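Local structure of probable acrylyl-CoA reductase AcuI (Escherichia coli, 1O89) at residues 238-249 with 260-271; 147-158 with 284-292. The protein probably catalyses the NADPH-dependent reduction of acrylyl-CoA to propanoyl-CoA, working as a homodimer of the zinc-containing alcohol dehydrogenase family. One frame throughout, in Å; residues are numbered along the deposited sequence.

Interaction 1: 238-249 with 260-271; sequences DTVGDKVLAKVL and ACGLAGGFTLPT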
# COMPACT_ATOMS: atom_id res chain seq x y z
N ASP A 238 -6.92 8.26 -5.71
CA ASP A 238 -7.95 7.62 -6.53
C ASP A 238 -9.28 7.48 -5.81
O ASP A 238 -9.33 7.02 -4.68
CB ASP A 238 -7.47 6.25 -6.97
CG ASP A 238 -8.53 5.49 -7.69
OD1 ASP A 238 -8.91 5.91 -8.81
OD2 ASP A 238 -9.06 4.48 -7.19
N THR A 239 -10.35 7.87 -6.50
CA THR A 239 -11.71 7.82 -5.97
C THR A 239 -12.57 6.83 -6.75
O THR A 239 -13.73 6.67 -6.42
CB THR A 239 -12.38 9.22 -6.01
OG1 THR A 239 -12.47 9.69 -7.36
CG2 THR A 239 -11.52 10.28 -5.30
N VAL A 240 -12.01 6.16 -7.75
CA VAL A 240 -12.82 5.40 -8.71
C VAL A 240 -12.60 3.89 -8.64
O VAL A 240 -13.53 3.13 -8.82
CB VAL A 240 -12.72 5.97 -10.19
CG1 VAL A 240 -11.50 6.82 -10.40
CG2 VAL A 240 -12.85 4.88 -11.28
N GLY A 241 -11.39 3.45 -8.35
CA GLY A 241 -11.14 2.04 -8.20
C GLY A 241 -11.20 1.35 -9.55
O GLY A 241 -11.04 2.00 -10.60
N ASP A 242 -11.40 0.04 -9.51
CA ASP A 242 -11.63 -0.74 -10.73
C ASP A 242 -10.44 -0.61 -11.68
O ASP A 242 -9.30 -0.64 -11.23
CB ASP A 242 -12.97 -0.32 -11.37
CG ASP A 242 -13.52 -1.36 -12.32
OD1 ASP A 242 -13.77 -2.51 -11.88
OD2 ASP A 242 -13.76 -1.12 -13.52
N LYS A 243 -10.70 -0.42 -12.98
CA LYS A 243 -9.66 -0.36 -14.00
C LYS A 243 -8.87 0.95 -13.96
O LYS A 243 -7.70 0.96 -14.32
CB LYS A 243 -10.27 -0.56 -15.40
CG LYS A 243 -10.64 -2.00 -15.72
CD LYS A 243 -11.70 -2.12 -16.82
CE LYS A 243 -11.91 -3.58 -17.27
NZ LYS A 243 -11.11 -4.58 -16.48
N VAL A 244 -9.50 2.05 -13.55
CA VAL A 244 -8.79 3.34 -13.46
C VAL A 244 -7.67 3.28 -12.44
O VAL A 244 -6.59 3.80 -12.67
CB VAL A 244 -9.74 4.51 -13.09
CG1 VAL A 244 -8.93 5.77 -12.67
CG2 VAL A 244 -10.66 4.82 -14.24
N LEU A 245 -7.96 2.64 -11.31
CA LEU A 245 -6.97 2.44 -10.26
C LEU A 245 -5.86 1.52 -10.76
O LEU A 245 -4.70 1.75 -10.48
CB LEU A 245 -7.63 1.85 -9.01
CG LEU A 245 -6.71 1.47 -7.83
CD1 LEU A 245 -5.81 2.65 -7.39
CD2 LEU A 245 -7.52 0.97 -6.64
N ALA A 246 -6.23 0.47 -11.48
CA ALA A 246 -5.25 -0.48 -12.03
C ALA A 246 -4.28 0.24 -12.98
O ALA A 246 -3.07 0.04 -12.91
CB ALA A 246 -5.96 -1.66 -12.75
N LYS A 247 -4.80 1.10 -13.85
CA LYS A 247 -3.97 1.84 -14.79
C LYS A 247 -2.98 2.75 -14.06
O LYS A 247 -1.79 2.75 -14.36
CB LYS A 247 -4.85 2.66 -15.74
CG LYS A 247 -4.09 3.50 -16.77
CD LYS A 247 -3.70 2.70 -17.98
CE LYS A 247 -3.76 3.54 -19.24
NZ LYS A 247 -3.01 2.90 -20.31
N VAL A 248 -3.48 3.51 -13.10
CA VAL A 248 -2.69 4.46 -12.33
C VAL A 248 -1.52 3.77 -11.62
O VAL A 248 -0.42 4.32 -11.56
CB VAL A 248 -3.57 5.18 -11.27
CG1 VAL A 248 -2.71 5.94 -10.24
CG2 VAL A 248 -4.56 6.13 -11.93
N LEU A 249 -1.77 2.58 -11.08
CA LEU A 249 -0.75 1.80 -10.40
C LEU A 249 0.39 1.39 -11.34
O LEU A 249 1.54 1.46 -10.96
CB LEU A 249 -1.35 0.55 -9.75
CG LEU A 249 -2.07 0.77 -8.43
CD1 LEU A 249 -2.96 -0.43 -8.13
CD2 LEU A 249 -1.08 1.03 -7.28
N ALA A 260 -5.97 5.36 -2.02
CA ALA A 260 -7.23 4.89 -2.59
C ALA A 260 -8.35 4.98 -1.57
O ALA A 260 -8.22 4.46 -0.47
CB ALA A 260 -7.07 3.48 -3.03
N CYS A 261 -9.45 5.63 -1.95
CA CYS A 261 -10.56 5.88 -1.04
C CYS A 261 -11.98 5.67 -1.60
O CYS A 261 -12.95 5.90 -0.89
CB CYS A 261 -10.46 7.32 -0.52
SG CYS A 261 -10.82 8.55 -1.80
N GLY A 262 -12.12 5.24 -2.86
CA GLY A 262 -13.43 5.10 -3.48
C GLY A 262 -13.61 3.93 -4.44
O GLY A 262 -12.71 3.12 -4.66
N LEU A 263 -14.82 3.86 -5.00
CA LEU A 263 -15.23 2.74 -5.84
C LEU A 263 -16.25 3.17 -6.89
O LEU A 263 -17.09 2.37 -7.29
CB LEU A 263 -15.82 1.61 -4.96
CG LEU A 263 -16.80 1.95 -3.84
CD1 LEU A 263 -18.09 2.57 -4.36
CD2 LEU A 263 -17.13 0.69 -3.03
N ALA A 264 -16.18 4.43 -7.33
CA ALA A 264 -17.21 4.96 -8.23
C ALA A 264 -17.29 4.17 -9.55
O ALA A 264 -18.36 4.03 -10.12
CB ALA A 264 -16.98 6.44 -8.51
N GLY A 265 -16.16 3.65 -10.01
CA GLY A 265 -16.11 2.86 -11.23
C GLY A 265 -16.25 1.35 -11.07
O GLY A 265 -16.40 0.65 -12.05
N GLY A 266 -16.20 0.87 -9.83
CA GLY A 266 -16.33 -0.55 -9.54
C GLY A 266 -15.56 -0.91 -8.28
O GLY A 266 -14.57 -0.25 -7.97
N PHE A 267 -16.00 -1.94 -7.56
CA PHE A 267 -15.36 -2.32 -6.30
C PHE A 267 -14.15 -3.26 -6.47
O PHE A 267 -13.38 -3.42 -5.53
CB PHE A 267 -16.38 -2.90 -5.31
CG PHE A 267 -16.79 -4.32 -5.61
CD1 PHE A 267 -17.95 -4.58 -6.34
CD2 PHE A 267 -16.03 -5.39 -5.14
CE1 PHE A 267 -18.33 -5.89 -6.61
CE2 PHE A 267 -16.40 -6.68 -5.40
CZ PHE A 267 -17.55 -6.94 -6.14
N THR A 268 -14.01 -3.89 -7.64
CA THR A 268 -12.88 -4.79 -7.87
C THR A 268 -11.62 -4.00 -8.19
O THR A 268 -11.67 -2.81 -8.46
CB THR A 268 -13.16 -5.84 -8.98
OG1 THR A 268 -13.38 -5.18 -10.24
CG2 THR A 268 -14.45 -6.62 -8.72
N LEU A 269 -10.48 -4.69 -8.15
CA LEU A 269 -9.18 -4.10 -8.41
C LEU A 269 -8.38 -5.11 -9.22
O LEU A 269 -7.63 -5.90 -8.66
CB LEU A 269 -8.48 -3.76 -7.09
CG LEU A 269 -7.05 -3.20 -7.17
CD1 LEU A 269 -6.92 -2.19 -8.31
CD2 LEU A 269 -6.63 -2.58 -5.85
N PRO A 270 -8.57 -5.11 -10.54
CA PRO A 270 -7.85 -6.04 -11.41
C PRO A 270 -6.45 -5.55 -11.80
O PRO A 270 -6.23 -5.06 -12.90
CB PRO A 270 -8.78 -6.13 -12.64
CG PRO A 270 -9.43 -4.80 -12.71
CD PRO A 270 -9.48 -4.24 -11.30
N THR A 271 -5.50 -5.71 -10.89
CA THR A 271 -4.13 -5.24 -11.10
C THR A 271 -3.17 -6.42 -10.99
O THR A 271 -3.59 -7.58 -11.04
CB THR A 271 -3.79 -4.10 -10.10
OG1 THR A 271 -2.45 -3.64 -10.32
CG2 THR A 271 -3.80 -4.57 -8.64
O HOH W 1 -10.02 3.81 -4.89
O HOH W 2 -2.30 -2.28 -12.59

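Interaction 2: 147-158 with 284-292; sequences TAGFTAMLCVMA and QGVDSVMTP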
# COMPACT_ATOMS: atom_id res chain seq x y z
N THR A 147 -17.47 14.92 4.79
CA THR A 147 -16.80 13.65 4.60
C THR A 147 -15.84 13.73 3.42
O THR A 147 -14.71 13.25 3.49
CB THR A 147 -17.86 12.55 4.35
OG1 THR A 147 -18.40 12.11 5.60
CG2 THR A 147 -17.26 11.31 3.73
N ALA A 148 -16.32 14.29 2.33
CA ALA A 148 -15.53 14.44 1.10
C ALA A 148 -14.21 15.16 1.35
O ALA A 148 -13.16 14.67 0.95
CB ALA A 148 -16.36 15.20 0.02
N GLY A 149 -14.27 16.30 2.03
CA GLY A 149 -13.08 17.08 2.34
C GLY A 149 -12.19 16.35 3.34
O GLY A 149 -10.97 16.32 3.18
N PHE A 150 -12.81 15.76 4.36
CA PHE A 150 -12.09 14.99 5.37
C PHE A 150 -11.31 13.85 4.71
O PHE A 150 -10.15 13.60 5.04
CB PHE A 150 -13.09 14.47 6.41
CG PHE A 150 -12.49 13.55 7.46
CD1 PHE A 150 -11.66 14.04 8.45
CD2 PHE A 150 -12.81 12.21 7.48
CE1 PHE A 150 -11.11 13.20 9.43
CE2 PHE A 150 -12.27 11.36 8.46
CZ PHE A 150 -11.43 11.86 9.43
N THR A 151 -11.96 13.16 3.77
CA THR A 151 -11.34 12.05 3.05
C THR A 151 -10.19 12.53 2.19
O THR A 151 -9.14 11.91 2.15
CB THR A 151 -12.38 11.39 2.14
OG1 THR A 151 -13.41 10.83 2.94
CG2 THR A 151 -11.79 10.22 1.38
N ALA A 152 -10.41 13.63 1.46
CA ALA A 152 -9.36 14.22 0.64
C ALA A 152 -8.13 14.49 1.49
O ALA A 152 -7.01 14.14 1.10
CB ALA A 152 -9.83 15.47 -0.03
N MET A 153 -8.32 15.09 2.66
CA MET A 153 -7.18 15.42 3.51
C MET A 153 -6.44 14.17 3.94
O MET A 153 -5.22 14.15 3.92
CB MET A 153 -7.60 16.21 4.74
CG MET A 153 -6.43 16.83 5.50
SD MET A 153 -5.70 18.28 4.68
CE MET A 153 -4.19 17.61 4.17
N LEU A 154 -7.17 13.13 4.32
CA LEU A 154 -6.53 11.88 4.72
C LEU A 154 -5.74 11.29 3.56
O LEU A 154 -4.72 10.65 3.78
CB LEU A 154 -7.56 10.87 5.25
CG LEU A 154 -8.15 11.21 6.64
CD1 LEU A 154 -9.42 10.44 6.86
CD2 LEU A 154 -7.18 10.86 7.76
N CYS A 155 -6.23 11.47 2.33
CA CYS A 155 -5.47 11.01 1.16
C CYS A 155 -4.18 11.78 1.01
O CYS A 155 -3.14 11.20 0.74
CB CYS A 155 -6.29 11.11 -0.12
SG CYS A 155 -7.66 9.95 -0.16
N VAL A 156 -4.24 13.09 1.21
CA VAL A 156 -3.07 13.95 1.07
C VAL A 156 -2.05 13.57 2.14
O VAL A 156 -0.85 13.44 1.85
CB VAL A 156 -3.43 15.42 1.17
CG1 VAL A 156 -2.19 16.29 1.35
CG2 VAL A 156 -4.23 15.85 -0.06
N MET A 157 -2.53 13.34 3.35
CA MET A 157 -1.67 12.94 4.46
C MET A 157 -0.99 11.58 4.18
O MET A 157 0.13 11.36 4.61
CB MET A 157 -2.47 12.87 5.76
CG MET A 157 -2.79 14.21 6.32
SD MET A 157 -4.20 14.23 7.42
CE MET A 157 -3.54 13.52 8.88
N ALA A 158 -1.70 10.68 3.49
CA ALA A 158 -1.15 9.39 3.11
C ALA A 158 0.02 9.57 2.17
O ALA A 158 1.04 8.91 2.32
CB ALA A 158 -2.19 8.52 2.46
N GLN A 284 -1.98 2.71 -0.39
CA GLN A 284 -2.48 3.03 0.93
C GLN A 284 -3.97 3.25 0.85
O GLN A 284 -4.44 4.22 0.27
CB GLN A 284 -1.82 4.30 1.48
CG GLN A 284 -2.37 4.74 2.83
CD GLN A 284 -2.10 3.71 3.89
OE1 GLN A 284 -0.94 3.50 4.24
NE2 GLN A 284 -3.14 3.04 4.36
N GLY A 285 -4.72 2.34 1.45
CA GLY A 285 -6.15 2.51 1.56
C GLY A 285 -6.50 3.57 2.58
O GLY A 285 -5.85 3.66 3.63
N VAL A 286 -7.51 4.37 2.28
CA VAL A 286 -7.93 5.44 3.15
C VAL A 286 -9.39 5.30 3.47
O VAL A 286 -10.25 5.56 2.62
CB VAL A 286 -7.71 6.82 2.51
CG1 VAL A 286 -8.38 7.90 3.35
CG2 VAL A 286 -6.22 7.10 2.35
N ASP A 287 -9.68 4.87 4.70
CA ASP A 287 -11.05 4.82 5.22
C ASP A 287 -11.33 6.09 5.98
O ASP A 287 -10.47 6.58 6.71
CB ASP A 287 -11.21 3.59 6.12
CG ASP A 287 -12.43 3.65 6.97
OD1 ASP A 287 -13.55 3.65 6.40
OD2 ASP A 287 -12.37 3.72 8.22
N SER A 288 -12.53 6.64 5.78
CA SER A 288 -13.00 7.82 6.48
C SER A 288 -14.00 7.48 7.59
O SER A 288 -14.27 8.30 8.45
CB SER A 288 -13.66 8.78 5.49
OG SER A 288 -15.00 8.37 5.19
N VAL A 289 -14.56 6.28 7.55
CA VAL A 289 -15.70 5.94 8.40
C VAL A 289 -15.29 5.73 9.86
O VAL A 289 -15.95 6.26 10.77
CB VAL A 289 -16.43 4.69 7.86
CG1 VAL A 289 -17.58 4.27 8.79
CG2 VAL A 289 -16.93 4.95 6.43
N MET A 290 -14.21 4.98 10.06
CA MET A 290 -13.76 4.57 11.40
C MET A 290 -12.39 5.11 11.78
O MET A 290 -11.71 4.52 12.63
CB MET A 290 -13.70 3.04 11.47
CG MET A 290 -14.99 2.34 11.09
SD MET A 290 -16.37 2.83 12.15
CE MET A 290 -16.23 1.66 13.52
N THR A 291 -11.95 6.21 11.19
CA THR A 291 -10.59 6.66 11.46
C THR A 291 -10.44 7.07 12.94
O THR A 291 -11.33 7.72 13.49
CB THR A 291 -10.06 7.72 10.41
OG1 THR A 291 -9.48 8.86 11.05
CG2 THR A 291 -11.13 8.25 9.51
N PRO A 292 -9.38 6.62 13.62
CA PRO A 292 -9.21 6.90 15.06
C PRO A 292 -9.22 8.39 15.40
O PRO A 292 -8.84 9.18 14.55
CB PRO A 292 -7.83 6.28 15.40
CG PRO A 292 -7.56 5.29 14.32
CD PRO A 292 -8.28 5.79 13.09
O HOH W 3 -17.47 9.39 6.67

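Interaction 1: 238-249 with 260-271
Asp-238 and Ala-260 pair as the ends of parallel strands, Cys-261 N donating to Asp-238 O at 3.1 Å, and beyond them the two backbones run on together as loops until helix 242-249 lies 6.8 Å from strand 268-271, their axes at 35°. Gly-265 N donates to Val-240 O at 2.9 Å. The carboxylate of Asp-238 turns back on its own loop, OD2 taking Gly-241 N through its syn lone pair in an Asx motif, while OD1 bonds Thr-174 OG1. With CG anti to the backbone N (chi1 -160°), the Asp-242 carboxylate lies alongside Thr-268, and OD1 accepts a weak bond of 3.2 Å from Thr-268 OG1. Cut back to an alanine methyl, this side chain would probably leave the Thr-268 hydroxyl without that acceptor and open a gap beside Gly-266. Farther along, Leu-245 CD2 packs at 3.6 Å from Leu-269 CD1, and Ala-246 CB sits 3.4 Å from Pro-270 O. In this Rossmann-type nucleotide-binding domain the loop after strand 256-260 carries the NADP(+)-binding residue Leu-263. Leu-245 and Leu-249 also cover Val-258 of that strand, and strand 268-272 pairs antiparallel with a strand of the second subunit, carrying its sheet across the dimer interface.

Interaction 2: 147-158 with 284-292
The NADP(+)-binding residue Ser-288 lies on the loop that leaves the last strand of the parallel nucleotide-binding sheet, and helix 139-161 packs against that loop. Ser-288 CB approaches Thr-151 OG1 to 3.3 Å. That hydroxyl is turned back along its own helix, beside the backbone N (chi1 -63°), and donates to Thr-147 O at 2.8 Å from above the carbonyl plane; the same oxygen also accepts Thr-151 N. A water joins Ser-288 OG to Thr-147 OG1, whose further partner is Asp-85. The rest is largely apolar. Val-286 points at the helix, its CG1 3.6 Å from Leu-154 CB and its CG2 4.1 Å from Cys-155 SG, while Ala-158 CB meets Gln-284 CG at 3.8 Å. Thr-291 CG2 comes to the edge of the Phe-150 ring, 3.5 Å from CE2 and near the ring plane; Leu-154 CD1 lies over one face, offset toward the rim, and meets the Thr-291 methyl tip to tip. Thr-291 OG1 is buried without a polar partner in the model. The Asp-287 carboxylate receives Val-289 N and Met-290 N, an Asx turn within an Asx motif, and OD2 also bonds Tyr-254 of the second subunit. A helix running roughly antiparallel alongside the sheet's last strand, next to a cofactor-binding loop, fits the Rossmann-type nucleotide-binding domain of medium-chain dehydrogenases.

In the fold
Interaction 1 is nested within the loop of chain that interaction 2 closes, and their centres lie 16 Å apart. They meet along the parallel sheet, where strand 256-260 runs beside 282-285; Ala-260 O is 2.8 Å from Val-286 N, and Ala-260 N is 3.0 Å from Gln-284 O, both probable hydrogen bonds. Just past the strand, Cys-261 SG packs 3.7 Å from Thr-151 CG2, bringing the first contact's loop to the second's helix. Each contributes to the NADP(+) site, through Leu-263 and Ser-288, and the side chains of Thr-239 and Thr-151 each lie about 4 Å from that of Val-180, another cofactor-binding residue. Both also reach the second subunit.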